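Local coordinates for HTH cro/C1-type domain-containing protein (Pseudomonas aeruginosa, PDB 4O8B) that regulates transcription through a Cro/C1-type helix-turn-helix domain and controls bacterial motility and biofilm formation by modulating the small RNA rsmZ, at the interface of chains A and B. Residues are numbered along the deposited sequence; one frame, centred on the assembly and turned at random. Chains: chain A/B, Uncharacterized protein.

Contact 1: the interface of chains A and B. Residues chain A 77, 80-82, 85, 88; chain B 93, 96-97, 99-101.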
# COMPACT_ATOMS: atom_id res chain seq x y z
N LYS A 77 -8.91 -4.46 7.54
CA LYS A 77 -9.96 -4.26 8.53
C LYS A 77 -10.66 -2.91 8.33
O LYS A 77 -11.88 -2.85 8.21
CB LYS A 77 -9.39 -4.35 9.94
CG LYS A 77 -8.92 -5.74 10.32
CD LYS A 77 -8.47 -5.80 11.76
CE LYS A 77 -7.58 -7.01 12.00
NZ LYS A 77 -6.85 -6.91 13.31
N SER A 80 -12.89 -2.82 5.37
CA SER A 80 -14.13 -3.56 5.52
C SER A 80 -15.13 -2.86 6.43
O SER A 80 -16.17 -3.42 6.78
CB SER A 80 -13.84 -4.97 6.06
OG SER A 80 -12.93 -4.92 7.14
N LEU A 81 -14.82 -1.62 6.81
CA LEU A 81 -15.70 -0.86 7.68
C LEU A 81 -16.73 -0.06 6.89
O LEU A 81 -16.45 0.44 5.80
CB LEU A 81 -14.89 0.11 8.56
CG LEU A 81 -14.09 -0.48 9.73
CD1 LEU A 81 -13.45 0.67 10.51
CD2 LEU A 81 -15.00 -1.29 10.63
N THR A 82 -17.93 0.03 7.44
CA THR A 82 -19.02 0.77 6.80
C THR A 82 -18.78 2.26 6.98
O THR A 82 -18.14 2.69 7.94
CB THR A 82 -20.38 0.40 7.44
OG1 THR A 82 -21.43 1.13 6.78
CG2 THR A 82 -20.39 0.73 8.92
N PHE A 85 -19.04 3.48 10.43
CA PHE A 85 -17.98 3.06 11.34
C PHE A 85 -16.64 3.70 10.98
O PHE A 85 -15.81 3.95 11.85
CB PHE A 85 -17.82 1.54 11.33
CG PHE A 85 -18.83 0.82 12.17
CD1 PHE A 85 -19.44 1.44 13.25
CD2 PHE A 85 -19.12 -0.52 11.92
CE1 PHE A 85 -20.34 0.76 14.06
CE2 PHE A 85 -20.03 -1.22 12.72
CZ PHE A 85 -20.63 -0.58 13.79
N GLU A 88 -16.24 6.85 12.84
CA GLU A 88 -15.91 6.62 14.25
C GLU A 88 -14.42 6.32 14.41
O GLU A 88 -13.79 6.73 15.38
CB GLU A 88 -16.73 5.46 14.79
CG GLU A 88 -17.90 5.86 15.68
CD GLU A 88 -17.57 5.77 17.15
OE1 GLU A 88 -16.99 4.74 17.56
OE2 GLU A 88 -17.91 6.70 17.91
N ILE B 93 -10.78 -1.06 16.79
CA ILE B 93 -11.20 -1.53 15.47
C ILE B 93 -11.88 -2.90 15.58
O ILE B 93 -12.94 -3.12 15.00
CB ILE B 93 -10.00 -1.65 14.51
CG1 ILE B 93 -9.30 -0.29 14.40
CG2 ILE B 93 -10.47 -2.10 13.14
CD1 ILE B 93 -8.01 -0.32 13.60
N LEU B 96 -15.35 -2.67 16.76
CA LEU B 96 -16.25 -2.18 15.71
C LEU B 96 -16.56 -3.29 14.72
O LEU B 96 -17.72 -3.52 14.39
CB LEU B 96 -15.63 -0.99 15.00
CG LEU B 96 -15.32 0.24 15.87
CD1 LEU B 96 -14.74 1.34 15.00
CD2 LEU B 96 -16.59 0.73 16.57
N LEU B 97 -15.52 -3.97 14.23
CA LEU B 97 -15.72 -5.06 13.28
C LEU B 97 -16.64 -6.10 13.89
O LEU B 97 -17.29 -6.86 13.18
CB LEU B 97 -14.38 -5.73 12.93
CG LEU B 97 -13.35 -4.97 12.09
CD1 LEU B 97 -12.10 -5.82 11.97
CD2 LEU B 97 -13.91 -4.65 10.71
N ALA B 99 -19.18 -5.28 16.05
CA ALA B 99 -20.54 -4.74 16.07
C ALA B 99 -20.91 -5.18 14.68
O ALA B 99 -22.05 -5.58 14.37
CB ALA B 99 -20.50 -3.22 16.13
N GLN B 100 -19.85 -5.10 13.89
CA GLN B 100 -19.75 -5.48 12.49
C GLN B 100 -20.40 -4.58 11.46
O GLN B 100 -21.62 -4.42 11.42
CB GLN B 100 -20.25 -6.91 12.34
CG GLN B 100 -19.78 -7.58 11.08
CD GLN B 100 -20.10 -9.05 11.09
OE1 GLN B 100 -19.87 -9.75 10.12
NE2 GLN B 100 -20.64 -9.52 12.22
N GLY B 101 -19.55 -3.97 10.63
CA GLY B 101 -20.04 -3.07 9.60
C GLY B 101 -18.94 -2.17 9.09
O GLY B 101 -17.81 -2.19 9.59
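The C-terminal end of helix 83-99 of chain B, with the two residues that follow it, packs into the turn between helices 69-79 and 83-99 of chain A. Packing is densest around A:Phe85 and B:Gly101, each of which gives up 81 Å² to the partner. A:Phe85 has CG anti to its carbonyl carbon (chi1 -80°), and its ring receives the B:Gln100–B:Gly101 peptide at the edge, in plane, CE2 lying 3.5 Å from B:Gly101 N. The tip of the same ring, CZ, touches the methyl CB of B:Ala99 at 3.5 Å. B:Leu96 is also substantially buried, hiding 55 Å², with its backbone O 3.7 Å from A:Phe85 CE2. Beside the ring, the backbone N of A:Thr82 comes within 3.1 Å of B:Gly101 O, at best a weak hydrogen bond because the N approaches the carbonyl side-on. The same turn supplies A:Leu81, whose CD2 branch meets CD2 of B:Leu97 at 3.5 Å, the two side chains crossing at about a right angle. A:Lys77 lays its aliphatic stem across the second branch of B:Leu97, CG to CD1 at 3.6 Å.

The margins are looser. The extended A:Lys77 chain carries the side-chain amine NZ beyond this contact. A:Glu88 bends at chi2 and hides only 9 Å², OE1 staying 4.2 Å from B:Leu96 CD2. A:Ser80, with OG in the crowded position between N and the carbonyl carbon (chi1 45°), turns back on its own chain: OG donates to A:Lys77 O at 2.6 Å, from above the carbonyl plane.

Contact 2: the interface of chains A and B. Residues chain A 60-62, 65-66, 71, 75; chain B 61-62, 65-68, 71, 75.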
# COMPACT_ATOMS: atom_id res chain seq x y z
N PRO A 60 -7.67 -3.29 -1.05
CA PRO A 60 -6.95 -2.07 -1.40
C PRO A 60 -5.61 -2.39 -2.03
O PRO A 60 -4.89 -3.26 -1.55
CB PRO A 60 -6.81 -1.36 -0.05
CG PRO A 60 -8.02 -1.81 0.69
CD PRO A 60 -8.07 -3.28 0.37
N MET A 61 -5.28 -1.69 -3.11
CA MET A 61 -4.01 -1.90 -3.78
C MET A 61 -2.86 -1.83 -2.78
O MET A 61 -1.89 -2.58 -2.88
CB MET A 61 -3.80 -0.85 -4.87
CG MET A 61 -2.36 -0.72 -5.34
SD MET A 61 -2.14 0.59 -6.55
CE MET A 61 -2.51 -0.28 -8.06
N ALA A 62 -3.00 -0.93 -1.81
CA ALA A 62 -1.98 -0.75 -0.78
C ALA A 62 -1.67 -2.05 -0.05
O ALA A 62 -0.51 -2.33 0.26
CB ALA A 62 -2.44 0.31 0.21
N TYR A 65 0.86 -4.19 -1.35
CA TYR A 65 2.17 -3.56 -1.26
C TYR A 65 2.50 -3.20 0.18
O TYR A 65 3.28 -2.28 0.44
CB TYR A 65 2.21 -2.30 -2.13
CG TYR A 65 2.33 -2.55 -3.61
CD1 TYR A 65 3.57 -2.87 -4.18
CD2 TYR A 65 1.21 -2.50 -4.45
CE1 TYR A 65 3.69 -3.10 -5.55
CE2 TYR A 65 1.33 -2.74 -5.82
CZ TYR A 65 2.57 -3.04 -6.36
OH TYR A 65 2.67 -3.28 -7.71
N CYS A 66 1.91 -3.92 1.12
CA CYS A 66 2.14 -3.68 2.55
C CYS A 66 2.98 -4.79 3.18
O CYS A 66 2.45 -5.79 3.65
CB CYS A 66 0.80 -3.57 3.27
SG CYS A 66 0.94 -3.55 5.07
N LEU A 71 0.34 -3.76 9.82
CA LEU A 71 -0.36 -2.72 9.07
C LEU A 71 -1.31 -3.30 8.03
O LEU A 71 -2.48 -2.90 7.95
CB LEU A 71 0.65 -1.80 8.37
CG LEU A 71 0.06 -0.51 7.80
CD1 LEU A 71 -0.73 0.22 8.88
CD2 LEU A 71 1.17 0.38 7.27
N ILE A 75 -5.09 -2.58 7.32
CA ILE A 75 -5.55 -2.00 6.07
C ILE A 75 -6.77 -2.74 5.52
O ILE A 75 -7.61 -2.14 4.83
CB ILE A 75 -4.44 -2.01 4.99
CG1 ILE A 75 -3.27 -1.14 5.44
CG2 ILE A 75 -5.00 -1.52 3.66
CD1 ILE A 75 -2.22 -0.93 4.37
N MET B 61 5.54 1.60 2.67
CA MET B 61 5.53 1.38 1.23
C MET B 61 4.10 1.41 0.71
O MET B 61 3.84 1.91 -0.39
CB MET B 61 6.17 0.03 0.90
CG MET B 61 5.84 -0.48 -0.50
SD MET B 61 6.54 -2.10 -0.83
CE MET B 61 8.16 -1.66 -1.41
N ALA B 62 3.18 0.87 1.51
CA ALA B 62 1.77 0.82 1.13
C ALA B 62 1.22 2.21 0.80
O ALA B 62 0.44 2.36 -0.14
CB ALA B 62 0.96 0.20 2.26
N TYR B 65 1.46 3.40 -2.54
CA TYR B 65 0.63 2.60 -3.44
C TYR B 65 -0.82 2.62 -2.99
O TYR B 65 -1.58 1.69 -3.28
CB TYR B 65 1.13 1.15 -3.47
CG TYR B 65 2.38 0.93 -4.30
CD1 TYR B 65 2.32 0.84 -5.69
CD2 TYR B 65 3.63 0.83 -3.69
CE1 TYR B 65 3.46 0.64 -6.45
CE2 TYR B 65 4.79 0.64 -4.44
CZ TYR B 65 4.70 0.55 -5.82
OH TYR B 65 5.84 0.35 -6.57
N CYS B 66 -1.21 3.68 -2.30
CA CYS B 66 -2.58 3.83 -1.80
C CYS B 66 -3.34 4.91 -2.57
O CYS B 66 -3.30 6.08 -2.21
CB CYS B 66 -2.56 4.18 -0.31
SG CYS B 66 -4.17 4.66 0.34
N PRO B 67 -4.04 4.52 -3.64
CA PRO B 67 -4.80 5.48 -4.45
C PRO B 67 -5.98 6.13 -3.71
O PRO B 67 -6.36 7.26 -4.01
CB PRO B 67 -5.25 4.65 -5.65
CG PRO B 67 -5.40 3.29 -5.07
CD PRO B 67 -4.16 3.17 -4.21
N GLU B 68 -6.55 5.41 -2.74
CA GLU B 68 -7.66 5.94 -1.97
C GLU B 68 -7.16 7.00 -1.01
O GLU B 68 -6.49 6.69 -0.03
CB GLU B 68 -8.37 4.83 -1.19
CG GLU B 68 -9.21 3.87 -2.03
CD GLU B 68 -8.38 2.78 -2.67
OE1 GLU B 68 -7.43 2.29 -2.02
OE2 GLU B 68 -8.70 2.37 -3.82
N LEU B 71 -7.89 6.35 2.85
CA LEU B 71 -7.09 5.27 3.42
C LEU B 71 -5.63 5.69 3.62
O LEU B 71 -5.06 5.49 4.69
CB LEU B 71 -7.15 4.03 2.53
CG LEU B 71 -6.60 2.75 3.16
CD1 LEU B 71 -7.26 2.53 4.52
CD2 LEU B 71 -6.85 1.57 2.25
N ILE B 75 -3.30 5.46 6.74
CA ILE B 75 -2.10 4.63 6.77
C ILE B 75 -0.90 5.38 7.35
O ILE B 75 -0.01 4.76 7.95
CB ILE B 75 -1.72 4.13 5.35
CG1 ILE B 75 -2.83 3.24 4.80
CG2 ILE B 75 -0.40 3.37 5.40
CD1 ILE B 75 -2.48 2.54 3.50
O HOH W 1 -5.11 1.44 -1.21
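Two copies of Tyr65 meet face to face at this two-fold symmetric, largely apolar interface. The rings of A:Tyr65 and B:Tyr65 are nearly parallel, 6° apart, with centroids separated by 3.7 Å. They are slightly offset, so that CD1 of each lies over the centre of the other, and their long axes cross obliquely, so the hydroxyls splay apart. Farther along the interface, towards helices 69-79, the CB methyls of A:Ala62 and B:Ala62 approach to 4.0 Å. Beyond the alanines, A:Ile75 and B:Ile75 cross obliquely and touch tip to tip, CD1 to CD1 at 3.6 Å. Each isoleucine also offers its CG2 branch to CD2 of the opposite Leu71.

Each Tyr65 directs CG anti to its carbonyl carbon, and a chi2 of -79° turns the ring flat towards its mate. The surrounding residues pack against the tyrosine backbone. Its carbonyl O faces the opposite Met61, with A:Met61 CG at 3.3 Å from B:Tyr65 O. In A:Met61, CG anti to the backbone N (chi1 162°) with an extended chi2 carries SD alongside the B:Pro67 ring, and the bend at chi3 turns only the terminal methyl CE. A:Pro60 meets B:Leu71 at a right angle, its CB 3.7 Å from the CD2 branch.

No direct polar bond joins the chains here; a water bridges them instead. It lies 3.2 Å from the backbone N of A:Ala62, while B:Glu68, bent at chi2, brings its carboxylate OE1 to 2.6 Å from that water.

The centres of contact 1 and contact 2 lie about 18 Å apart on the same two-fold interface. Helix 69-79 spans both in chain A: A:Leu71 and A:Ile75 belong to contact 2, and A:Lys77, nearer the helix's C-terminal end, belongs to contact 1. Contact 2 joins the 60-68 segments and the start and middle of helices 69-79 around the symmetry axis, whereas contact 1 and its twin clasp the C-terminal helices farther along. Together they could fix the relative placement of the two probable DNA-binding domains, as would suit a dimeric regulator if this dimer is the biological one, which the structure alone does not show.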